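Local coordinates for protein enolase (alpha proteobacterium BAL199, PDB 3UGV) that binds magnesium and probably acts as a lyase of the enolase superfamily, in the mandelate racemase / muconate lactonizing enzyme group, at residues F[283-288]-F[295-300]. Sequence-based numbering, arbitrary orientation.
Sequences REMHQA and DLVMPD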
ATOM      1  N   ARG F 283     -17.208  -9.809  11.321  1.00 19.73           N
ATOM      2  CA  ARG F 283     -15.836  -9.329  11.330  1.00 17.52           C
ATOM      3  C   ARG F 283     -15.006 -10.172  10.353  1.00 19.73           C
ATOM      4  O   ARG F 283     -14.130  -9.657   9.654  1.00 24.07           O
ATOM      5  CB  ARG F 283     -15.238  -9.309  12.743  1.00 21.80           C
ATOM      6  CG  ARG F 283     -13.711  -9.104  12.772  1.00 23.85           C
ATOM      7  CD  ARG F 283     -13.252  -8.694  14.147  1.00 20.60           C
ATOM      8  NE  ARG F 283     -13.792  -7.382  14.495  1.00 32.01           N
ATOM      9  CZ  ARG F 283     -14.070  -6.983  15.733  1.00 33.66           C
ATOM     10  NH1 ARG F 283     -13.862  -7.796  16.755  1.00 33.88           N
ATOM     11  NH2 ARG F 283     -14.564  -5.775  15.948  1.00 36.46           N
ATOM     12  N   GLU F 284     -15.308 -11.460  10.267  1.00 25.62           N
ATOM     13  CA  GLU F 284     -14.585 -12.334   9.346  1.00 24.13           C
ATOM     14  C   GLU F 284     -14.827 -11.938   7.886  1.00 21.16           C
ATOM     15  O   GLU F 284     -13.892 -11.897   7.090  1.00 31.36           O
ATOM     16  CB  GLU F 284     -14.970 -13.777   9.583  1.00 24.58           C
ATOM     17  CG  GLU F 284     -13.870 -14.769   9.325  1.00 46.80           C
ATOM     18  CD  GLU F 284     -14.139 -16.091  10.037  1.00 65.11           C
ATOM     19  OE1 GLU F 284     -14.526 -17.075   9.359  1.00 61.27           O
ATOM     20  OE2 GLU F 284     -13.972 -16.130  11.281  1.00 70.80           O
ATOM     21  N   MET F 285     -16.076 -11.625   7.549  1.00 18.27           N
ATOM     22  CA  MET F 285     -16.420 -11.106   6.226  1.00 19.19           C
ATOM     23  C   MET F 285     -15.635  -9.815   5.921  1.00 25.45           C
ATOM     24  O   MET F 285     -15.081  -9.627   4.830  1.00 24.86           O
ATOM     25  CB  MET F 285     -17.929 -10.816   6.127  1.00 17.86           C
ATOM     26  CG  MET F 285     -18.340 -10.285   4.736  1.00 19.97           C
ATOM     27  SD  MET F 285     -20.083  -9.849   4.597  1.00 28.50           S
ATOM     28  CE  MET F 285     -20.808 -11.471   4.487  1.00 31.76           C
ATOM     29  N   HIS F 286     -15.596  -8.928   6.900  1.00 18.26           N
ATOM     30  CA  HIS F 286     -14.922  -7.642   6.755  1.00 23.36           C
ATOM     31  C   HIS F 286     -13.423  -7.854   6.456  1.00 27.20           C
ATOM     32  O   HIS F 286     -12.840  -7.168   5.609  1.00 30.84           O
ATOM     33  CB  HIS F 286     -15.186  -6.802   8.026  1.00 15.37           C
ATOM     34  CG  HIS F 286     -14.102  -5.827   8.367  1.00 25.59           C
ATOM     35  ND1 HIS F 286     -13.923  -4.640   7.687  1.00 25.95           N
ATOM     36  CD2 HIS F 286     -13.160  -5.849   9.342  1.00 30.27           C
ATOM     37  CE1 HIS F 286     -12.910  -3.980   8.220  1.00 24.56           C
ATOM     38  NE2 HIS F 286     -12.427  -4.694   9.224  1.00 27.24           N
ATOM     39  N   GLN F 287     -12.814  -8.834   7.121  1.00 18.95           N
ATOM     40  CA  GLN F 287     -11.402  -9.147   6.893  1.00 23.86           C
ATOM     41  C   GLN F 287     -11.156  -9.736   5.505  1.00 29.04           C
ATOM     42  O   GLN F 287     -10.175  -9.401   4.849  1.00 36.62           O
ATOM     43  CB  GLN F 287     -10.896 -10.096   7.974  1.00 25.84           C
ATOM     44  CG  GLN F 287     -10.901  -9.471   9.380  1.00 23.82           C
ATOM     45  CD  GLN F 287     -10.481 -10.465  10.448  1.00 38.89           C
ATOM     46  OE1 GLN F 287     -10.450 -11.685  10.203  1.00 40.39           O
ATOM     47  NE2 GLN F 287     -10.134  -9.955  11.634  1.00 32.77           N
ATOM     48  N   ALA F 288     -12.070 -10.598   5.059  1.00 21.08           N
ATOM     49  CA  ALA F 288     -12.005 -11.161   3.728  1.00 19.51           C
ATOM     50  C   ALA F 288     -12.068 -10.079   2.660  1.00 21.56           C
ATOM     51  O   ALA F 288     -11.361 -10.162   1.654  1.00 21.94           O
ATOM     52  CB  ALA F 288     -13.117 -12.161   3.522  1.00 17.69           C
ATOM     53  N   ASP F 295     -15.353 -11.621  -5.011  1.00 17.64           N
ATOM     54  CA  ASP F 295     -16.266 -10.689  -5.665  1.00 16.77           C
ATOM     55  C   ASP F 295     -17.687 -10.776  -5.082  1.00 19.31           C
ATOM     56  O   ASP F 295     -18.458  -9.818  -5.133  1.00 24.39           O
ATOM     57  CB  ASP F 295     -16.325 -10.998  -7.164  1.00 18.60           C
ATOM     58  CG  ASP F 295     -14.955 -11.092  -7.792  1.00 24.60           C
ATOM     59  OD1 ASP F 295     -14.525 -12.224  -8.101  1.00 22.71           O
ATOM     60  OD2 ASP F 295     -14.300 -10.036  -7.968  1.00 27.36           O
ATOM     61  N   LEU F 296     -18.041 -11.942  -4.557  1.00 19.06           N
ATOM     62  CA  LEU F 296     -19.394 -12.167  -4.044  1.00 14.52           C
ATOM     63  C   LEU F 296     -19.288 -12.909  -2.708  1.00 15.67           C
ATOM     64  O   LEU F 296     -18.319 -13.628  -2.481  1.00 20.50           O
ATOM     65  CB  LEU F 296     -20.213 -12.999  -5.043  1.00 19.12           C
ATOM     66  CG  LEU F 296     -20.242 -12.665  -6.542  1.00 21.58           C
ATOM     67  CD1 LEU F 296     -20.934 -13.786  -7.304  1.00 18.34           C
ATOM     68  CD2 LEU F 296     -20.931 -11.341  -6.841  1.00 22.26           C
ATOM     69  N   VAL F 297     -20.256 -12.741  -1.814  1.00 13.91           N
ATOM     70  CA  VAL F 297     -20.256 -13.502  -0.555  1.00 11.05           C
ATOM     71  C   VAL F 297     -21.581 -14.257  -0.347  1.00 16.98           C
ATOM     72  O   VAL F 297     -22.621 -13.824  -0.822  1.00 23.67           O
ATOM     73  CB  VAL F 297     -19.990 -12.567   0.662  1.00 21.11           C
ATOM     74  CG1 VAL F 297     -18.674 -11.827   0.488  1.00 16.47           C
ATOM     75  CG2 VAL F 297     -21.113 -11.553   0.814  1.00 16.98           C
ATOM     76  N   MET F 298     -21.554 -15.370   0.375  1.00 23.72           N
ATOM     77  CA  MET F 298     -22.796 -16.062   0.735  1.00 21.58           C
ATOM     78  C   MET F 298     -22.713 -16.686   2.127  1.00 14.69           C
ATOM     79  O   MET F 298     -22.369 -17.859   2.264  1.00 18.71           O
ATOM     80  CB  MET F 298     -23.168 -17.143  -0.305  1.00 14.28           C
ATOM     81  CG  MET F 298     -22.002 -18.072  -0.663  1.00 26.82           C
ATOM     82  SD  MET F 298     -22.432 -19.362  -1.874  1.00 26.97           S
ATOM     83  CE  MET F 298     -23.214 -20.565  -0.812  1.00 40.30           C
ATOM     84  N   PRO F 299     -23.046 -15.909   3.171  1.00 22.99           N
ATOM     85  CA  PRO F 299     -22.953 -16.438   4.539  1.00 23.34           C
ATOM     86  C   PRO F 299     -23.957 -17.558   4.824  1.00 21.50           C
ATOM     87  O   PRO F 299     -25.066 -17.578   4.289  1.00 26.03           O
ATOM     88  CB  PRO F 299     -23.264 -15.217   5.410  1.00 21.55           C
ATOM     89  CG  PRO F 299     -22.968 -14.060   4.539  1.00 20.61           C
ATOM     90  CD  PRO F 299     -23.380 -14.481   3.164  1.00 13.67           C
ATOM     91  N   ASP F 300     -23.529 -18.493   5.658  1.00 23.48           N
ATOM     92  CA  ASP F 300     -24.345 -19.587   6.143  1.00 25.36           C
ATOM     93  C   ASP F 300     -24.856 -19.187   7.528  1.00 29.84           C
ATOM     94  O   ASP F 300     -24.080 -18.675   8.337  1.00 27.92           O
ATOM     95  CB  ASP F 300     -23.464 -20.833   6.241  1.00 26.19           C
ATOM     96  CG  ASP F 300     -24.168 -21.996   6.898  1.00 40.25           C
ATOM     97  OD1 ASP F 300     -24.295 -21.979   8.138  1.00 34.84           O
ATOM     98  OD2 ASP F 300     -24.588 -22.929   6.180  1.00 54.37           O
TER
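A single methyl group, CE of M285, joins helix 282-290 to the chain around strand 296-297, a worked example of how one long, flexible side chain can bridge a helix and a neighbouring strand. It meets CG2 of V297 at 3.7 Å and CG of the P299 ring at 3.4 Å, the latter tighter than ordinary carbon-carbon contact. M285 gets there by running straight out from the helix, with CG anti to the backbone N (chi1 -179°) and SD anti to CA (chi2 -177°), before chi3 (-76°) bends the chain at the sulfur and brings the methyl against both partners. The methionine crosses V297 at about a right angle, and of the two valine branches CG2 does the touching. The meeting with P299 is more slanted and is made chiefly by the CG corner of the ring. The backbones stay well apart, with CA of M285 8.2 Å from CA of V297, and no hydrogen bond links the two segments: the contact is wholly apolar and buried. Just past the strand, M298 points away from the helix, onto M274 and E251, the latter a magnesium ligand. A313 and W310 of helix 306-320 pack against M285 and P299, respectively. Such helix-on-strand packing closes a right-handed beta-alpha-beta unit (strand 273-275, helix 282-290, strand 296-297) of the enolase-type barrel.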